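Local coordinates for PGRP-Hd - Peptidoglycan recognition protein homologue (PDB 3EP1) that probably binds bacterial peptidoglycan in the innate immune defence of the worm Alvinella pompejana, as its homologues of the peptidoglycan recognition family do, at residues A[75-81]-A[99-103]; A[26-30]-A[106-112]; A[84-90]-A[127-132]. All coordinates share one frame; numbering follows the deposited sequence.

Interaction 1. Residues A[75-81]-A[99-103]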
ATOM      1  N   ASN A  75      15.598  17.450 -17.579  1.00 20.48           N
ATOM      2  CA  ASN A  75      14.888  16.213 -17.264  1.00 21.02           C
ATOM      3  C   ASN A  75      13.438  16.272 -17.750  1.00 21.15           C
ATOM      4  O   ASN A  75      12.874  17.358 -17.922  1.00 21.60           O
ATOM      5  CB  ASN A  75      14.921  15.941 -15.753  1.00 21.41           C
ATOM      6  CG  ASN A  75      16.323  15.653 -15.240  1.00 22.16           C
ATOM      7  OD1 ASN A  75      16.988  14.741 -15.718  1.00 24.70           O
ATOM      8  ND2 ASN A  75      16.775  16.430 -14.267  1.00 24.68           N
ATOM      9  N   ASP A  76      12.844  15.103 -17.970  1.00 19.23           N
ATOM     10  CA  ASP A  76      11.463  15.004 -18.429  1.00 18.80           C
ATOM     11  C   ASP A  76      10.438  15.356 -17.349  1.00 20.08           C
ATOM     12  O   ASP A  76       9.254  15.492 -17.646  1.00 19.31           O
ATOM     13  CB  ASP A  76      11.150  13.576 -18.904  1.00 21.84           C
ATOM     14  CG  ASP A  76      11.942  13.171 -20.129  1.00 22.29           C
ATOM     15  OD1 ASP A  76      12.312  14.063 -20.918  1.00 24.10           O
ATOM     16  OD2 ASP A  76      12.169  11.956 -20.312  1.00 23.90           O
ATOM     17  N   ASP A  77      10.894  15.485 -16.104  1.00 19.76           N
ATOM     18  CA  ASP A  77      10.010  15.769 -14.976  1.00 19.41           C
ATOM     19  C   ASP A  77      10.858  15.709 -13.712  1.00 17.80           C
ATOM     20  O   ASP A  77      12.063  15.487 -13.791  1.00 16.29           O
ATOM     21  CB  ASP A  77       8.906  14.700 -14.938  1.00 18.65           C
ATOM     22  CG  ASP A  77       7.858  14.950 -13.862  1.00 20.41           C
ATOM     23  OD1 ASP A  77       7.716  16.093 -13.390  1.00 18.37           O
ATOM     24  OD2 ASP A  77       7.158  13.982 -13.508  1.00 21.48           O
ATOM     25  N   ILE A  78      10.239  15.927 -12.555  1.00 16.35           N
ATOM     26  CA  ILE A  78      10.966  15.847 -11.292  1.00 14.22           C
ATOM     27  C   ILE A  78      11.658  14.471 -11.346  1.00 14.09           C
ATOM     28  O   ILE A  78      11.073  13.506 -11.838  1.00 14.26           O
ATOM     29  CB  ILE A  78       9.974  15.989 -10.087  1.00 14.68           C
ATOM     30  CG1 ILE A  78      10.743  16.193  -8.784  1.00 14.74           C
ATOM     31  CG2 ILE A  78       9.044  14.778 -10.008  1.00 12.74           C
ATOM     32  CD1 ILE A  78       9.851  16.566  -7.623  1.00 15.79           C
ATOM     33  N   LYS A  79      12.904  14.400 -10.881  1.00 13.81           N
ATOM     34  CA  LYS A  79      13.727  13.180 -10.920  1.00 15.29           C
ATOM     35  C   LYS A  79      13.265  11.913 -10.207  1.00 15.13           C
ATOM     36  O   LYS A  79      13.552  10.800 -10.659  1.00 17.05           O
ATOM     37  CB  LYS A  79      15.133  13.480 -10.400  1.00 15.41           C
ATOM     38  CG  LYS A  79      15.905  14.520 -11.171  1.00 19.72           C
ATOM     39  CD  LYS A  79      17.251  14.756 -10.511  1.00 22.86           C
ATOM     40  CE  LYS A  79      17.996  15.894 -11.175  1.00 23.59           C
ATOM     41  NZ  LYS A  79      19.192  16.284 -10.388  1.00 27.02           N
ATOM     42  N   TYR A  80      12.560  12.069  -9.097  1.00 14.14           N
ATOM     43  CA  TYR A  80      12.145  10.912  -8.330  1.00 14.64           C
ATOM     44  C   TYR A  80      10.722  10.408  -8.510  1.00 12.03           C
ATOM     45  O   TYR A  80       9.839  11.140  -8.947  1.00 13.50           O
ATOM     46  CB  TYR A  80      12.416  11.200  -6.859  1.00 16.76           C
ATOM     47  CG  TYR A  80      13.780  11.815  -6.627  1.00 18.54           C
ATOM     48  CD1 TYR A  80      13.940  13.199  -6.565  1.00 19.56           C
ATOM     49  CD2 TYR A  80      14.914  11.015  -6.487  1.00 16.63           C
ATOM     50  CE1 TYR A  80      15.198  13.773  -6.364  1.00 20.41           C
ATOM     51  CE2 TYR A  80      16.178  11.583  -6.291  1.00 20.56           C
ATOM     52  CZ  TYR A  80      16.310  12.960  -6.226  1.00 19.86           C
ATOM     53  OH  TYR A  80      17.548  13.521  -6.009  1.00 24.91           O
ATOM     54  N   ASN A  81      10.524   9.137  -8.171  1.00 13.40           N
ATOM     55  CA  ASN A  81       9.217   8.482  -8.250  1.00 14.09           C
ATOM     56  C   ASN A  81       8.357   8.906  -7.062  1.00 14.34           C
ATOM     57  O   ASN A  81       7.135   8.978  -7.169  1.00 14.57           O
ATOM     58  CB  ASN A  81       9.387   6.961  -8.220  1.00 15.96           C
ATOM     59  CG  ASN A  81      10.013   6.420  -9.480  1.00 16.98           C
ATOM     60  OD1 ASN A  81       9.333   6.216 -10.483  1.00 22.61           O
ATOM     61  ND2 ASN A  81      11.320   6.196  -9.444  1.00 14.42           N
ATOM     62  N   VAL A  99       9.646   5.343 -15.401  1.00 20.09           N
ATOM     63  CA  VAL A  99      11.096   5.456 -15.242  1.00 19.59           C
ATOM     64  C   VAL A  99      11.514   6.871 -14.839  1.00 18.86           C
ATOM     65  O   VAL A  99      11.091   7.858 -15.449  1.00 19.28           O
ATOM     66  CB  VAL A  99      11.847   5.058 -16.542  1.00 21.48           C
ATOM     67  CG1 VAL A  99      11.565   3.597 -16.894  1.00 21.06           C
ATOM     68  CG2 VAL A  99      11.409   5.949 -17.679  1.00 24.65           C
ATOM     69  N   GLY A 100      12.333   6.963 -13.794  1.00 17.34           N
ATOM     70  CA  GLY A 100      12.793   8.258 -13.335  1.00 15.39           C
ATOM     71  C   GLY A 100      14.160   8.588 -13.907  1.00 15.76           C
ATOM     72  O   GLY A 100      14.640   7.898 -14.806  1.00 14.69           O
ATOM     73  N   GLN A 101      14.772   9.647 -13.386  1.00 15.30           N
ATOM     74  CA  GLN A 101      16.107  10.076 -13.798  1.00 17.01           C
ATOM     75  C   GLN A 101      16.831  10.507 -12.519  1.00 16.33           C
ATOM     76  O   GLN A 101      17.175  11.670 -12.342  1.00 18.32           O
ATOM     77  CB  GLN A 101      16.003  11.230 -14.808  1.00 16.80           C
ATOM     78  CG  GLN A 101      15.463  10.777 -16.166  1.00 19.80           C
ATOM     79  CD  GLN A 101      15.087  11.923 -17.094  1.00 22.89           C
ATOM     80  OE1 GLN A 101      14.121  12.646 -16.851  1.00 21.30           O
ATOM     81  NE2 GLN A 101      15.853  12.089 -18.166  1.00 21.58           N
ATOM     82  N   HIS A 102      17.053   9.533 -11.640  1.00 16.00           N
ATOM     83  CA  HIS A 102      17.680   9.744 -10.337  1.00 16.38           C
ATOM     84  C   HIS A 102      19.012   9.024 -10.120  1.00 16.71           C
ATOM     85  O   HIS A 102      19.869   9.503  -9.376  1.00 16.95           O
ATOM     86  CB  HIS A 102      16.693   9.322  -9.251  1.00 15.46           C
ATOM     87  CG  HIS A 102      16.024   8.012  -9.532  1.00 12.96           C
ATOM     88  ND1 HIS A 102      16.644   6.800  -9.326  1.00 14.08           N
ATOM     89  CD2 HIS A 102      14.808   7.726 -10.058  1.00 13.77           C
ATOM     90  CE1 HIS A 102      15.842   5.824  -9.714  1.00 13.75           C
ATOM     91  NE2 HIS A 102      14.721   6.359 -10.162  1.00 13.63           N
ATOM     92  N   THR A 103      19.187   7.868 -10.744  1.00 19.80           N
ATOM     93  CA  THR A 103      20.437   7.134 -10.589  1.00 20.53           C
ATOM     94  C   THR A 103      20.941   6.723 -11.972  1.00 21.88           C
ATOM     95  O   THR A 103      20.525   5.707 -12.527  1.00 20.36           O
ATOM     96  CB  THR A 103      20.247   5.893  -9.699  1.00 22.98           C
ATOM     97  OG1 THR A 103      19.436   4.934 -10.385  1.00 31.89           O
ATOM     98  CG2 THR A 103      19.558   6.271  -8.408  1.00 17.58           C
TER
HETATM   99  O   HOH W   1      15.367  13.986 -20.295  1.00 16.68           O
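The Q101 side chain reaches across to D76 in a loop-to-loop contact of the amidase-like PGRP fold, where the connection leading into strand 82-84 meets the one leading into strand 110-115. CG of Q101 is anti to the carbonyl carbon (chi1 -70°) and the chain runs extended from there, which carries the amide past N75 to the backbone of D76. D76 N donates to Q101 OE1 at 3.0 Å, in the carbonyl plane and on a lone pair; R94 is a second donor to the same oxygen. The other end of the amide, Q101 NE2, donates a hydrogen bond to a water 2.9 Å away, which bonds weakly to D76 OD1, also paired with R18. The N75 and Q101 side chains run alongside in opposing senses, their amide planes 75° apart. Q101 N donates to K79 O at 3.2 Å, while the extended K79 side chain lies with CB and CG each 3.3 Å from Q101 O. With chi1 at 45°, H102 CG lies between the backbone N and the carbonyl carbon, and the ring turns an edge to the same K79 O, 3.4 Å from H102 CD2. H102 CB rests 3.7 Å from Y80 CD2.

Interaction 2. Residues A[26-30]-A[106-112]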
ATOM      1  N   ALA A  26       9.799  -3.079 -10.051  1.00 32.89           N
ATOM      2  CA  ALA A  26      11.106  -2.526  -9.765  1.00 30.08           C
ATOM      3  C   ALA A  26      11.658  -3.465  -8.719  1.00 28.48           C
ATOM      4  O   ALA A  26      10.944  -3.853  -7.794  1.00 28.55           O
ATOM      5  CB  ALA A  26      10.978  -1.113  -9.211  1.00 28.92           C
ATOM      6  N   ASP A  27      12.916  -3.857  -8.875  1.00 26.56           N
ATOM      7  CA  ASP A  27      13.516  -4.761  -7.927  1.00 25.17           C
ATOM      8  C   ASP A  27      14.456  -4.050  -6.972  1.00 25.15           C
ATOM      9  O   ASP A  27      15.033  -4.674  -6.088  1.00 24.85           O
ATOM     10  CB  ASP A  27      14.216  -5.914  -8.660  1.00 27.81           C
ATOM     11  CG  ASP A  27      15.283  -5.443  -9.629  1.00 29.10           C
ATOM     12  OD1 ASP A  27      15.036  -4.498 -10.403  1.00 29.30           O
ATOM     13  OD2 ASP A  27      16.372  -6.041  -9.630  1.00 31.99           O
ATOM     14  N   GLU A  28      14.602  -2.738  -7.136  1.00 23.65           N
ATOM     15  CA  GLU A  28      15.458  -1.980  -6.228  1.00 23.91           C
ATOM     16  C   GLU A  28      15.027  -0.528  -5.996  1.00 22.01           C
ATOM     17  O   GLU A  28      14.514   0.141  -6.889  1.00 20.42           O
ATOM     18  CB  GLU A  28      16.926  -2.052  -6.681  1.00 24.79           C
ATOM     19  CG  GLU A  28      17.206  -1.601  -8.102  1.00 27.37           C
ATOM     20  CD  GLU A  28      18.550  -2.114  -8.598  1.00 26.86           C
ATOM     21  OE1 GLU A  28      18.938  -1.802  -9.742  1.00 26.01           O
ATOM     22  OE2 GLU A  28      19.213  -2.838  -7.829  1.00 28.47           O
ATOM     23  N   ILE A  29      15.225  -0.062  -4.769  1.00 21.22           N
ATOM     24  CA  ILE A  29      14.866   1.300  -4.387  1.00 21.40           C
ATOM     25  C   ILE A  29      16.122   2.119  -4.107  1.00 20.48           C
ATOM     26  O   ILE A  29      16.917   1.767  -3.236  1.00 21.04           O
ATOM     27  CB  ILE A  29      13.988   1.320  -3.110  1.00 21.75           C
ATOM     28  CG1 ILE A  29      12.632   0.655  -3.370  1.00 23.81           C
ATOM     29  CG2 ILE A  29      13.777   2.750  -2.655  1.00 22.47           C
ATOM     30  CD1 ILE A  29      12.674  -0.841  -3.560  1.00 23.55           C
ATOM     31  N   PHE A  30      16.303   3.209  -4.842  1.00 19.70           N
ATOM     32  CA  PHE A  30      17.470   4.062  -4.643  1.00 19.26           C
ATOM     33  C   PHE A  30      17.127   5.259  -3.774  1.00 18.87           C
ATOM     34  O   PHE A  30      16.229   6.030  -4.102  1.00 15.95           O
ATOM     35  CB  PHE A  30      18.020   4.532  -5.994  1.00 17.51           C
ATOM     36  CG  PHE A  30      18.650   3.436  -6.797  1.00 19.67           C
ATOM     37  CD1 PHE A  30      19.794   2.787  -6.329  1.00 19.87           C
ATOM     38  CD2 PHE A  30      18.086   3.020  -7.996  1.00 18.18           C
ATOM     39  CE1 PHE A  30      20.363   1.737  -7.043  1.00 20.14           C
ATOM     40  CE2 PHE A  30      18.648   1.966  -8.721  1.00 20.74           C
ATOM     41  CZ  PHE A  30      19.787   1.325  -8.242  1.00 20.64           C
ATOM     42  N   ARG A 106      20.829   3.267 -13.845  1.00 27.09           N
ATOM     43  CA  ARG A 106      20.019   2.301 -13.100  1.00 27.29           C
ATOM     44  C   ARG A 106      18.529   2.657 -12.951  1.00 27.14           C
ATOM     45  O   ARG A 106      17.841   2.101 -12.095  1.00 24.66           O
ATOM     46  CB  ARG A 106      20.612   2.131 -11.701  1.00 28.87           C
ATOM     47  CG  ARG A 106      22.130   2.055 -11.660  1.00 32.70           C
ATOM     48  CD  ARG A 106      22.627   0.640 -11.736  1.00 34.44           C
ATOM     49  NE  ARG A 106      22.679   0.004 -10.423  1.00 36.43           N
ATOM     50  CZ  ARG A 106      21.962  -1.062 -10.073  1.00 36.86           C
ATOM     51  NH1 ARG A 106      21.118  -1.616 -10.944  1.00 32.87           N
ATOM     52  NH2 ARG A 106      22.110  -1.590  -8.857  1.00 36.18           N
ATOM     53  N   ASP A 107      18.026   3.565 -13.779  1.00 24.99           N
ATOM     54  CA  ASP A 107      16.634   3.984 -13.668  1.00 24.29           C
ATOM     55  C   ASP A 107      15.596   3.034 -14.236  1.00 23.72           C
ATOM     56  O   ASP A 107      14.480   2.984 -13.746  1.00 23.84           O
ATOM     57  CB  ASP A 107      16.447   5.343 -14.332  1.00 23.58           C
ATOM     58  CG  ASP A 107      17.343   6.400 -13.747  1.00 21.81           C
ATOM     59  OD1 ASP A 107      17.200   6.702 -12.546  1.00 23.84           O
ATOM     60  OD2 ASP A 107      18.192   6.932 -14.491  1.00 23.17           O
ATOM     61  N   SER A 108      15.967   2.275 -15.258  1.00 24.03           N
ATOM     62  CA  SER A 108      15.029   1.380 -15.930  1.00 24.90           C
ATOM     63  C   SER A 108      14.220   0.378 -15.110  1.00 23.64           C
ATOM     64  O   SER A 108      13.079   0.089 -15.461  1.00 23.13           O
ATOM     65  CB  SER A 108      15.746   0.643 -17.067  1.00 26.34           C
ATOM     66  OG  SER A 108      16.956   0.070 -16.606  1.00 32.92           O
ATOM     67  N   HIS A 109      14.776  -0.161 -14.032  1.00 22.48           N
ATOM     68  CA  HIS A 109      14.015  -1.125 -13.246  1.00 23.24           C
ATOM     69  C   HIS A 109      14.103  -0.865 -11.751  1.00 21.62           C
ATOM     70  O   HIS A 109      14.335  -1.773 -10.966  1.00 20.92           O
ATOM     71  CB  HIS A 109      14.488  -2.547 -13.569  1.00 28.69           C
ATOM     72  CG  HIS A 109      14.450  -2.876 -15.031  1.00 33.82           C
ATOM     73  ND1 HIS A 109      13.271  -3.053 -15.726  1.00 36.63           N
ATOM     74  CD2 HIS A 109      15.444  -3.003 -15.944  1.00 35.88           C
ATOM     75  CE1 HIS A 109      13.540  -3.271 -17.001  1.00 36.18           C
ATOM     76  NE2 HIS A 109      14.850  -3.246 -17.162  1.00 37.44           N
ATOM     77  N   SER A 110      13.905   0.386 -11.354  1.00 20.65           N
ATOM     78  CA  SER A 110      13.971   0.733  -9.944  1.00 19.01           C
ATOM     79  C   SER A 110      13.068   1.911  -9.636  1.00 19.21           C
ATOM     80  O   SER A 110      12.473   2.511 -10.529  1.00 17.74           O
ATOM     81  CB  SER A 110      15.392   1.113  -9.565  1.00 19.10           C
ATOM     82  OG  SER A 110      15.714   2.347 -10.180  1.00 20.16           O
ATOM     83  N   ILE A 111      12.998   2.236  -8.353  1.00 18.73           N
ATOM     84  CA  ILE A 111      12.206   3.348  -7.861  1.00 18.42           C
ATOM     85  C   ILE A 111      13.141   4.320  -7.136  1.00 17.40           C
ATOM     86  O   ILE A 111      13.922   3.925  -6.274  1.00 18.76           O
ATOM     87  CB  ILE A 111      11.115   2.849  -6.895  1.00 18.91           C
ATOM     88  CG1 ILE A 111      10.027   2.134  -7.687  1.00 17.54           C
ATOM     89  CG2 ILE A 111      10.527   4.005  -6.113  1.00 21.78           C
ATOM     90  CD1 ILE A 111       9.270   3.043  -8.617  1.00 19.86           C
ATOM     91  N   GLY A 112      13.075   5.585  -7.514  1.00 14.58           N
ATOM     92  CA  GLY A 112      13.917   6.579  -6.885  1.00 15.42           C
ATOM     93  C   GLY A 112      13.114   7.324  -5.844  1.00 14.79           C
ATOM     94  O   GLY A 112      12.060   7.872  -6.144  1.00 14.86           O
TER
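E28 and I111 join two neighbouring parallel strands of the central sheet: I111 N donates to E28 O at 3.0 Å, and I111 O in turn accepts from F30 N at 2.9 Å. Both donors come nearly head-on to the carbonyl, so I29 between them is held in register with I111. A longer bond, D27 N to H109 O at 3.3 Å, extends the pairing toward the start of the strand; its donor stands above the carbonyl plane. H109 O also receives a CA-H...O contact from A26, whereas D27 OD1, another acceptor, lies close to it without bonding. S110 OG, tucked between its backbone N and carbonyl carbon (chi1 69°), donates to R106 O at 2.9 Å, which ties the preceding loop back onto the strand. The same hydroxyl oxygen and R106 O lie at the edge of the F30 ring. R106 bends at chi2 and chi3, turning one face of its guanidinium to the edge of the F30 ring, whose CZ sits 3.6 Å above the centre of that face, the two planes 78° apart. On the same side of the guanidinium, but obliquely, the E28 carboxylate forms a salt bridge, modelled very short, with R106; E28 OE2 makes a second one with R152. The E28 charge is thus shared by two arginines that lie close together, which probably eases their mutual repulsion. A26 CB meets I111 CG1 at 3.7 Å, and L145 of strand 145-146 adjoins both. Strand 26-33 is flanked by strand 110-115 here and by strand 149-152 beyond.

Interaction 3. Residues A[84-90]-A[127-132]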
ATOM      1  N   ILE A  84       9.735  11.937   0.415  1.00 16.04           N
ATOM      2  CA  ILE A  84       9.222  11.825   1.778  1.00 16.29           C
ATOM      3  C   ILE A  84       9.819  12.904   2.685  1.00 18.82           C
ATOM      4  O   ILE A  84      11.032  13.097   2.689  1.00 19.87           O
ATOM      5  CB  ILE A  84       9.582  10.423   2.351  1.00 17.12           C
ATOM      6  CG1 ILE A  84       9.147   9.335   1.359  1.00 17.95           C
ATOM      7  CG2 ILE A  84       8.952  10.229   3.722  1.00 15.93           C
ATOM      8  CD1 ILE A  84       9.499   7.914   1.765  1.00 17.92           C
ATOM      9  N   ASP A  85       8.983  13.618   3.440  1.00 20.54           N
ATOM     10  CA  ASP A  85       9.505  14.648   4.338  1.00 23.48           C
ATOM     11  C   ASP A  85       9.692  14.105   5.753  1.00 24.02           C
ATOM     12  O   ASP A  85       9.305  12.979   6.051  1.00 22.93           O
ATOM     13  CB  ASP A  85       8.619  15.912   4.355  1.00 23.37           C
ATOM     14  CG  ASP A  85       7.228  15.669   4.921  1.00 25.91           C
ATOM     15  OD1 ASP A  85       7.035  14.702   5.691  1.00 25.68           O
ATOM     16  OD2 ASP A  85       6.326  16.476   4.607  1.00 27.62           O
ATOM     17  N   GLN A  86      10.272  14.920   6.625  1.00 25.93           N
ATOM     18  CA  GLN A  86      10.569  14.506   7.995  1.00 27.74           C
ATOM     19  C   GLN A  86       9.384  14.228   8.917  1.00 28.57           C
ATOM     20  O   GLN A  86       9.553  13.676  10.013  1.00 27.06           O
ATOM     21  CB  GLN A  86      11.539  15.517   8.609  1.00 29.23           C
ATOM     22  CG  GLN A  86      12.820  15.617   7.769  1.00 32.90           C
ATOM     23  CD  GLN A  86      13.818  16.630   8.284  1.00 35.50           C
ATOM     24  OE1 GLN A  86      13.471  17.786   8.522  1.00 40.21           O
ATOM     25  NE2 GLN A  86      15.072  16.207   8.449  1.00 35.83           N
ATOM     26  N   ASP A  87       8.183  14.580   8.464  1.00 28.27           N
ATOM     27  CA  ASP A  87       6.984  14.324   9.244  1.00 28.00           C
ATOM     28  C   ASP A  87       6.247  13.105   8.711  1.00 26.56           C
ATOM     29  O   ASP A  87       5.114  12.854   9.089  1.00 27.11           O
ATOM     30  CB  ASP A  87       6.057  15.541   9.234  1.00 30.96           C
ATOM     31  CG  ASP A  87       6.593  16.683  10.073  1.00 33.34           C
ATOM     32  OD1 ASP A  87       6.899  16.455  11.263  1.00 36.93           O
ATOM     33  OD2 ASP A  87       6.706  17.813   9.556  1.00 36.26           O
ATOM     34  N   GLY A  88       6.895  12.352   7.827  1.00 27.03           N
ATOM     35  CA  GLY A  88       6.276  11.156   7.280  1.00 24.54           C
ATOM     36  C   GLY A  88       5.315  11.338   6.119  1.00 23.87           C
ATOM     37  O   GLY A  88       4.639  10.391   5.719  1.00 24.76           O
ATOM     38  N   VAL A  89       5.243  12.544   5.571  1.00 20.53           N
ATOM     39  CA  VAL A  89       4.359  12.806   4.445  1.00 18.74           C
ATOM     40  C   VAL A  89       5.003  12.297   3.152  1.00 19.21           C
ATOM     41  O   VAL A  89       6.149  12.614   2.859  1.00 19.64           O
ATOM     42  CB  VAL A  89       4.076  14.324   4.314  1.00 19.61           C
ATOM     43  CG1 VAL A  89       3.110  14.582   3.167  1.00 18.09           C
ATOM     44  CG2 VAL A  89       3.512  14.863   5.634  1.00 21.01           C
ATOM     45  N   ILE A  90       4.266  11.504   2.385  1.00 18.28           N
ATOM     46  CA  ILE A  90       4.780  10.968   1.127  1.00 18.38           C
ATOM     47  C   ILE A  90       4.200  11.726  -0.064  1.00 18.35           C
ATOM     48  O   ILE A  90       2.987  11.889  -0.159  1.00 19.25           O
ATOM     49  CB  ILE A  90       4.414   9.476   0.955  1.00 16.85           C
ATOM     50  CG1 ILE A  90       4.950   8.654   2.126  1.00 18.26           C
ATOM     51  CG2 ILE A  90       4.997   8.950  -0.335  1.00 17.66           C
ATOM     52  CD1 ILE A  90       4.611   7.160   2.036  1.00 20.63           C
ATOM     53  N   ALA A 127       9.348   9.269  12.015  1.00 24.36           N
ATOM     54  CA  ALA A 127       8.181   9.459  11.165  1.00 23.15           C
ATOM     55  C   ALA A 127       8.520   9.223   9.703  1.00 23.03           C
ATOM     56  O   ALA A 127       7.722   8.659   8.963  1.00 24.07           O
ATOM     57  CB  ALA A 127       7.626  10.862  11.352  1.00 23.06           C
ATOM     58  N   LEU A 128       9.708   9.666   9.300  1.00 22.13           N
ATOM     59  CA  LEU A 128      10.172   9.517   7.927  1.00 21.84           C
ATOM     60  C   LEU A 128      10.463   8.047   7.626  1.00 21.28           C
ATOM     61  O   LEU A 128      10.114   7.545   6.560  1.00 21.31           O
ATOM     62  CB  LEU A 128      11.425  10.377   7.707  1.00 20.08           C
ATOM     63  CG  LEU A 128      11.944  10.543   6.275  1.00 19.46           C
ATOM     64  CD1 LEU A 128      12.832  11.775   6.203  1.00 17.77           C
ATOM     65  CD2 LEU A 128      12.701   9.304   5.837  1.00 18.03           C
ATOM     66  N   GLN A 129      11.098   7.361   8.569  1.00 20.66           N
ATOM     67  CA  GLN A 129      11.406   5.944   8.399  1.00 21.51           C
ATOM     68  C   GLN A 129      10.159   5.094   8.207  1.00 20.95           C
ATOM     69  O   GLN A 129      10.126   4.235   7.331  1.00 22.53           O
ATOM     70  CB  GLN A 129      12.170   5.414   9.604  1.00 21.74           C
ATOM     71  CG  GLN A 129      13.625   5.806   9.632  1.00 24.58           C
ATOM     72  CD  GLN A 129      14.318   5.301  10.875  1.00 26.56           C
ATOM     73  OE1 GLN A 129      14.232   4.120  11.211  1.00 29.91           O
ATOM     74  NE2 GLN A 129      15.011   6.193  11.567  1.00 26.78           N
ATOM     75  N   ASP A 130       9.140   5.327   9.032  1.00 20.75           N
ATOM     76  CA  ASP A 130       7.901   4.561   8.937  1.00 22.36           C
ATOM     77  C   ASP A 130       7.213   4.781   7.598  1.00 20.67           C
ATOM     78  O   ASP A 130       6.659   3.844   7.031  1.00 21.91           O
ATOM     79  CB  ASP A 130       6.949   4.930  10.077  1.00 25.34           C
ATOM     80  CG  ASP A 130       7.524   4.598  11.443  1.00 30.35           C
ATOM     81  OD1 ASP A 130       7.382   5.423  12.366  1.00 34.25           O
ATOM     82  OD2 ASP A 130       8.121   3.511  11.600  1.00 34.20           O
ATOM     83  N   ALA A 131       7.242   6.016   7.101  1.00 19.98           N
ATOM     84  CA  ALA A 131       6.625   6.328   5.813  1.00 19.84           C
ATOM     85  C   ALA A 131       7.401   5.570   4.747  1.00 19.21           C
ATOM     86  O   ALA A 131       6.820   4.975   3.840  1.00 19.23           O
ATOM     87  CB  ALA A 131       6.678   7.831   5.538  1.00 18.38           C
ATOM     88  N   LEU A 132       8.722   5.598   4.872  1.00 18.80           N
ATOM     89  CA  LEU A 132       9.586   4.897   3.942  1.00 19.77           C
ATOM     90  C   LEU A 132       9.201   3.431   3.968  1.00 20.19           C
ATOM     91  O   LEU A 132       8.994   2.817   2.930  1.00 19.89           O
ATOM     92  CB  LEU A 132      11.049   5.058   4.349  1.00 19.36           C
ATOM     93  CG  LEU A 132      12.079   4.239   3.564  1.00 21.93           C
ATOM     94  CD1 LEU A 132      11.776   4.291   2.077  1.00 22.36           C
ATOM     95  CD2 LEU A 132      13.471   4.779   3.847  1.00 24.16           C
TER
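I84 plugs the groove between L128 and A131 on one side of helix 126-141. Its CG2 methyl rests 3.8 Å from A131 CB and nearly as close to L128 CG, while CD1, carried onward by an anti chi2 of 177°, settles 3.7 Å from L132 CA. An alanine here would remove both of these methyls and would probably open a gap bounded by L128, A131 and L132. The rest of the surface facing the helix is mainly backbone, supplied by a beta hairpin that turns through a type I turn from D85 to G88 followed by a G1 bulge. D85 OD1 fixes this turn, accepting from D87 N and V89 N through opposite faces of its carboxylate plane, the first bond forming an Asx turn. Small helix residues match the backbone closely. A127 CB packs against the peptide between D87 and G88, 3.7 Å from D87 C, and A131 CB abuts G88 O at 3.3 Å. G88 in turn brings its CA to 3.3 Å from A127 O, a fit that a side chain at this position would obstruct. L128 lies against the start of the turn, its CG 3.6 Å from D85 O, and I90 lays CD1 against A131 O at 3.6 Å. S125 OG, just before the helix segment, bonds to both Q86 O and L128 N. I84 and L128 also reach V113 and V115 of strand 110-115, respectively, I90 continues along the helix to K134 and L135, and L132 packs on F162 of helix 160-167.

From the N terminus, strand 26-33 comes first, and interaction 2 closes a long loop when residues 106-112 return beside it. Within that loop, interaction 1 closes a shorter one between 75-81 and 99-103. The two contacts touch: N81 N probably bonds to G112 O, and H102 N to D107 OD1, so the loops of interaction 1 are tied to strand 110-115 and to the turn before it. Interaction 3 crosses both, because 84-90 lies inside each loop while its partner 127-132 follows later on helix 126-141. Its centre is about 20 Å from that of interaction 1, across the chain's centre. Strands 82-84 and 110-115 thus link the loop end of the sheet to the helix-packed end.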